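Local atomic coordinates of sporulation-control protein spo0M (Bacillus subtilis, PDB entry 5CL2), a protein that controls the expression of spo0A in Bacillus subtilis and is required for cells to pass the morphological stage 0 of sporulation. Residues A130-E142 and L185-I198. Numbering follows the deposited sequence.
Sequences AHPWIENVLEAIE and LELIFLLDEDGLEI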
loop_
_atom_site.group_PDB
_atom_site.type_symbol
_atom_site.label_atom_id
_atom_site.label_comp_id
_atom_site.label_asym_id
_atom_site.label_seq_id
_atom_site.Cartn_x
_atom_site.Cartn_y
_atom_site.Cartn_z
ATOM N N ALA A 130 15.989 -9.537 9.492
ATOM C CA ALA A 130 16.242 -8.999 8.168
ATOM C C ALA A 130 16.238 -10.109 7.131
ATOM O O ALA A 130 16.922 -11.115 7.267
ATOM C CB ALA A 130 17.569 -8.247 8.129
ATOM N N HIS A 131 15.450 -9.905 6.093
ATOM C CA HIS A 131 15.456 -10.777 4.943
ATOM C C HIS A 131 16.858 -10.708 4.339
ATOM O O HIS A 131 17.482 -9.644 4.336
ATOM C CB HIS A 131 14.364 -10.315 3.971
ATOM C CG HIS A 131 14.279 -11.093 2.699
ATOM N ND1 HIS A 131 15.198 -10.950 1.679
ATOM C CD2 HIS A 131 13.349 -11.963 2.243
ATOM C CE1 HIS A 131 14.856 -11.726 0.668
ATOM N NE2 HIS A 131 13.735 -12.353 0.986
ATOM N N PRO A 132 17.364 -11.841 3.839
ATOM C CA PRO A 132 18.723 -11.956 3.291
ATOM C C PRO A 132 19.142 -10.851 2.307
ATOM O O PRO A 132 20.281 -10.411 2.403
ATOM C CB PRO A 132 18.689 -13.308 2.586
ATOM C CG PRO A 132 17.737 -14.124 3.434
ATOM C CD PRO A 132 16.683 -13.150 3.916
ATOM N N TRP A 133 18.287 -10.434 1.377
ATOM C CA TRP A 133 18.651 -9.328 0.480
ATOM C C TRP A 133 18.932 -8.056 1.266
ATOM O O TRP A 133 19.876 -7.320 0.950
ATOM C CB TRP A 133 17.556 -9.037 -0.540
ATOM C CG TRP A 133 17.136 -10.202 -1.393
ATOM C CD1 TRP A 133 17.821 -11.362 -1.607
ATOM C CD2 TRP A 133 15.936 -10.296 -2.165
ATOM N NE1 TRP A 133 17.114 -12.178 -2.456
ATOM C CE2 TRP A 133 15.951 -11.548 -2.809
ATOM C CE3 TRP A 133 14.840 -9.452 -2.354
ATOM C CZ2 TRP A 133 14.912 -11.974 -3.635
ATOM C CZ3 TRP A 133 13.804 -9.879 -3.170
ATOM C CH2 TRP A 133 13.849 -11.126 -3.805
ATOM N N ILE A 134 18.094 -7.783 2.270
ATOM C CA ILE A 134 18.267 -6.601 3.103
ATOM C C ILE A 134 19.550 -6.743 3.900
ATOM O O ILE A 134 20.299 -5.783 4.048
ATOM C CB ILE A 134 17.097 -6.365 4.058
ATOM C CG1 ILE A 134 15.844 -5.956 3.288
ATOM C CG2 ILE A 134 17.444 -5.275 5.074
ATOM C CD1 ILE A 134 14.606 -5.775 4.199
ATOM N N GLU A 135 19.807 -7.938 4.415
ATOM C CA GLU A 135 21.019 -8.163 5.192
ATOM C C GLU A 135 22.270 -8.016 4.311
ATOM O O GLU A 135 23.323 -7.562 4.773
ATOM C CB GLU A 135 20.971 -9.544 5.842
ATOM C CG GLU A 135 22.052 -9.795 6.875
ATOM C CD GLU A 135 21.643 -10.871 7.871
ATOM O OE1 GLU A 135 20.987 -11.862 7.459
ATOM O OE2 GLU A 135 21.967 -10.725 9.068
ATOM N N ASN A 136 22.131 -8.350 3.032
ATOM C CA ASN A 136 23.182 -8.112 2.056
ATOM C C ASN A 136 23.416 -6.620 1.901
ATOM O O ASN A 136 24.564 -6.169 1.911
ATOM C CB ASN A 136 22.834 -8.727 0.691
ATOM C CG ASN A 136 22.967 -10.246 0.665
ATOM O OD1 ASN A 136 23.389 -10.867 1.642
ATOM N ND2 ASN A 136 22.581 -10.851 -0.452
ATOM N N VAL A 137 22.336 -5.851 1.761
ATOM C CA VAL A 137 22.484 -4.402 1.623
ATOM C C VAL A 137 23.140 -3.803 2.871
ATOM O O VAL A 137 23.997 -2.930 2.769
ATOM C CB VAL A 137 21.141 -3.697 1.364
ATOM C CG1 VAL A 137 21.361 -2.199 1.190
ATOM C CG2 VAL A 137 20.478 -4.257 0.116
ATOM N N LEU A 138 22.755 -4.295 4.039
ATOM C CA LEU A 138 23.238 -3.759 5.315
ATOM C C LEU A 138 24.729 -4.016 5.482
ATOM O O LEU A 138 25.496 -3.127 5.876
ATOM C CB LEU A 138 22.471 -4.384 6.479
ATOM C CG LEU A 138 20.976 -4.060 6.538
ATOM C CD1 LEU A 138 20.273 -4.881 7.652
ATOM C CD2 LEU A 138 20.759 -2.553 6.716
ATOM N N GLU A 139 25.126 -5.250 5.184
ATOM C CA GLU A 139 26.529 -5.614 5.229
ATOM C C GLU A 139 27.329 -4.805 4.219
ATOM O O GLU A 139 28.404 -4.293 4.542
ATOM C CB GLU A 139 26.697 -7.108 4.963
ATOM C CG GLU A 139 28.140 -7.557 4.772
ATOM C CD GLU A 139 28.254 -9.050 4.476
ATOM O OE1 GLU A 139 27.206 -9.735 4.433
ATOM O OE2 GLU A 139 29.392 -9.542 4.302
ATOM N N ALA A 140 26.783 -4.660 3.014
ATOM C CA ALA A 140 27.410 -3.864 1.958
ATOM C C ALA A 140 27.651 -2.419 2.383
ATOM O O ALA A 140 28.721 -1.875 2.140
ATOM C CB ALA A 140 26.566 -3.901 0.698
ATOM N N ILE A 141 26.645 -1.799 2.988
ATOM C CA ILE A 141 26.745 -0.422 3.456
ATOM C C ILE A 141 27.790 -0.298 4.569
ATOM O O ILE A 141 28.622 0.626 4.556
ATOM C CB ILE A 141 25.390 0.102 3.971
ATOM C CG1 ILE A 141 24.405 0.300 2.813
ATOM C CG2 ILE A 141 25.573 1.395 4.743
ATOM C CD1 ILE A 141 24.802 1.368 1.807
ATOM N N GLU A 142 27.793 -1.234 5.520
ATOM C CA GLU A 142 28.781 -1.099 6.590
ATOM C C GLU A 142 30.205 -1.315 6.060
ATOM O O GLU A 142 31.139 -0.640 6.503
ATOM C CB GLU A 142 28.525 -2.067 7.733
ATOM C CG GLU A 142 27.191 -1.910 8.446
ATOM C CD GLU A 142 27.134 -2.710 9.740
ATOM O OE1 GLU A 142 27.319 -3.940 9.660
ATOM O OE2 GLU A 142 26.854 -2.128 10.819
ATOM N N LEU A 185 23.518 8.686 7.004
ATOM C CA LEU A 185 22.803 8.121 5.875
ATOM C C LEU A 185 21.482 7.429 6.311
ATOM O O LEU A 185 21.440 6.777 7.333
ATOM C CB LEU A 185 23.703 7.112 5.169
ATOM C CG LEU A 185 23.071 6.290 4.058
ATOM C CD1 LEU A 185 22.763 7.171 2.861
ATOM C CD2 LEU A 185 23.977 5.134 3.710
ATOM N N GLU A 186 20.420 7.582 5.531
ATOM C CA GLU A 186 19.142 6.962 5.828
ATOM C C GLU A 186 18.699 6.134 4.644
ATOM O O GLU A 186 18.675 6.640 3.518
ATOM C CB GLU A 186 18.075 8.017 6.136
ATOM C CG GLU A 186 18.213 8.703 7.501
ATOM C CD GLU A 186 19.160 9.902 7.475
ATOM O OE1 GLU A 186 19.370 10.536 6.407
ATOM O OE2 GLU A 186 19.686 10.220 8.548
ATOM N N LEU A 187 18.315 4.883 4.913
ATOM C CA LEU A 187 17.810 3.955 3.911
ATOM C C LEU A 187 16.418 3.470 4.289
ATOM O O LEU A 187 16.106 3.245 5.471
ATOM C CB LEU A 187 18.740 2.748 3.738
ATOM C CG LEU A 187 20.208 2.990 3.336
ATOM C CD1 LEU A 187 20.869 1.733 2.777
ATOM C CD2 LEU A 187 20.363 4.169 2.382
ATOM N N ILE A 188 15.568 3.361 3.281
ATOM C CA ILE A 188 14.298 2.681 3.426
ATOM C C ILE A 188 14.258 1.507 2.462
ATOM O O ILE A 188 14.511 1.670 1.266
ATOM C CB ILE A 188 13.110 3.611 3.141
ATOM C CG1 ILE A 188 13.040 4.724 4.172
ATOM C CG2 ILE A 188 11.781 2.823 3.135
ATOM C CD1 ILE A 188 12.183 5.884 3.693
ATOM N N PHE A 189 13.959 0.324 2.982
ATOM C CA PHE A 189 13.774 -0.847 2.135
ATOM C C PHE A 189 12.297 -1.111 1.877
ATOM O O PHE A 189 11.505 -1.223 2.820
ATOM C CB PHE A 189 14.385 -2.069 2.786
ATOM C CG PHE A 189 15.816 -1.915 3.097
ATOM C CD1 PHE A 189 16.767 -2.097 2.120
ATOM C CD2 PHE A 189 16.216 -1.550 4.355
ATOM C CE1 PHE A 189 18.084 -1.959 2.398
ATOM C CE2 PHE A 189 17.548 -1.391 4.637
ATOM C CZ PHE A 189 18.485 -1.598 3.645
ATOM N N LEU A 190 11.933 -1.214 0.611
ATOM C CA LEU A 190 10.610 -1.676 0.228
ATOM C C LEU A 190 10.761 -3.029 -0.453
ATOM O O LEU A 190 11.176 -3.122 -1.613
ATOM C CB LEU A 190 9.943 -0.665 -0.703
ATOM C CG LEU A 190 10.018 0.786 -0.221
ATOM C CD1 LEU A 190 9.538 1.747 -1.302
ATOM C CD2 LEU A 190 9.179 0.934 1.035
ATOM N N LEU A 191 10.406 -4.074 0.280
ATOM C CA LEU A 191 10.640 -5.433 -0.149
ATOM C C LEU A 191 9.425 -5.965 -0.867
ATOM O O LEU A 191 8.307 -5.835 -0.375
ATOM C CB LEU A 191 10.974 -6.303 1.050
ATOM C CG LEU A 191 11.228 -7.768 0.737
ATOM C CD1 LEU A 191 12.490 -7.874 -0.083
ATOM C CD2 LEU A 191 11.353 -8.536 2.026
ATOM N N ASP A 192 9.640 -6.547 -2.039
ATOM C CA ASP A 192 8.589 -7.262 -2.745
ATOM C C ASP A 192 9.134 -8.620 -3.180
ATOM O O ASP A 192 10.256 -8.995 -2.804
ATOM C CB ASP A 192 8.040 -6.436 -3.919
ATOM C CG ASP A 192 9.129 -6.012 -4.921
ATOM O OD1 ASP A 192 9.442 -6.800 -5.835
ATOM O OD2 ASP A 192 9.668 -4.883 -4.782
ATOM N N GLU A 193 8.318 -9.372 -3.916
ATOM C CA GLU A 193 8.633 -10.753 -4.284
ATOM C C GLU A 193 9.785 -10.882 -5.296
ATOM O O GLU A 193 10.529 -11.863 -5.290
ATOM C CB GLU A 193 7.376 -11.430 -4.854
ATOM C CG GLU A 193 6.159 -11.492 -3.908
ATOM C CD GLU A 193 6.242 -12.626 -2.895
ATOM O OE1 GLU A 193 7.292 -13.306 -2.852
ATOM O OE2 GLU A 193 5.245 -12.857 -2.163
ATOM N N ASP A 194 9.901 -9.915 -6.199
ATOM C CA ASP A 194 10.895 -10.015 -7.279
ATOM C C ASP A 194 12.174 -9.235 -7.055
ATOM O O ASP A 194 13.092 -9.297 -7.862
ATOM C CB ASP A 194 10.266 -9.583 -8.599
ATOM C CG ASP A 194 9.026 -10.379 -8.906
ATOM O OD1 ASP A 194 9.177 -11.594 -9.173
ATOM O OD2 ASP A 194 7.918 -9.792 -8.870
ATOM N N GLY A 195 12.247 -8.532 -5.939
ATOM C CA GLY A 195 13.387 -7.693 -5.673
ATOM C C GLY A 195 13.122 -6.714 -4.556
ATOM O O GLY A 195 12.249 -6.916 -3.697
ATOM N N LEU A 196 13.890 -5.640 -4.568
ATOM C CA LEU A 196 13.905 -4.727 -3.446
ATOM C C LEU A 196 14.140 -3.295 -3.921
ATOM O O LEU A 196 14.995 -3.054 -4.777
ATOM C CB LEU A 196 14.983 -5.185 -2.477
ATOM C CG LEU A 196 15.187 -4.489 -1.155
ATOM C CD1 LEU A 196 15.676 -5.494 -0.152
ATOM C CD2 LEU A 196 16.216 -3.429 -1.377
ATOM N N GLU A 197 13.392 -2.346 -3.371
ATOM C CA GLU A 197 13.627 -0.932 -3.679
ATOM C C GLU A 197 14.267 -0.196 -2.496
ATOM O O GLU A 197 13.835 -0.355 -1.354
ATOM C CB GLU A 197 12.309 -0.275 -4.075
ATOM C CG GLU A 197 12.404 1.138 -4.538
ATOM C CD GLU A 197 11.209 1.524 -5.378
ATOM O OE1 GLU A 197 10.459 0.607 -5.751
ATOM O OE2 GLU A 197 11.026 2.719 -5.697
ATOM N N ILE A 198 15.288 0.610 -2.765
ATOM C CA ILE A 198 15.952 1.383 -1.713
ATOM C C ILE A 198 15.769 2.870 -1.901
ATOM O O ILE A 198 15.944 3.396 -3.007
ATOM C CB ILE A 198 17.449 1.103 -1.635
ATOM C CG1 ILE A 198 17.705 -0.389 -1.611
ATOM C CG2 ILE A 198 18.036 1.719 -0.386
ATOM C CD1 ILE A 198 19.072 -0.739 -1.185
#
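Ile134 lays its CG2 methyl over the middle of one face of the Phe189 ring, a CH-pi contact 3.9 Å from the ring centroid and 11° off the normal. The branch gets there because CG2 stands anti to the backbone N, which leaves CG1 to meet Leu196 CD1 at 3.5 Å, a tight fit. Val137 takes the rim of the same ring: its CG1 lies in the ring plane, 3.5 Å from Phe189 CE1, and also meets Ile198 CD1 tip to tip. Leu138 CD2 adds an oblique touch at Phe189 CZ, while Phe169 of the neighbouring strand 165-173 makes an edge-to-face contact with the ring. With an alanine here instead of Phe189, Ile134, Val137 and Leu138 would probably lose their common partner and a gap would open beneath the helix.

At the helix start, Trp133 CG stands anti to the carbonyl carbon (chi1 -56°), which sends the indole out to the hairpin turn, with CZ3 3.3 Å from Gly195 CA and Glu193 O at the ring edge. Leu191 splits its two methyls, CD1 going to Trp133 CE3 and CD2 lying off-centre against the His131 ring. His131 is the N-cap, and its ND1 accepts from Trp133 N at 3.1 Å, which helps to hold the ring. One turn beyond Val137, Ile141 CG1 packs on Leu187 CD1 at 3.8 Å. The hairpin turn bears an Asx turn at Asp192, whose carboxylate also pairs with Arg227. Helix 132-142 runs roughly antiparallel to strand 185-191 (157°), its apolar side packed across one face of a five-stranded antiparallel sheet, an alpha-beta two-layer arrangement.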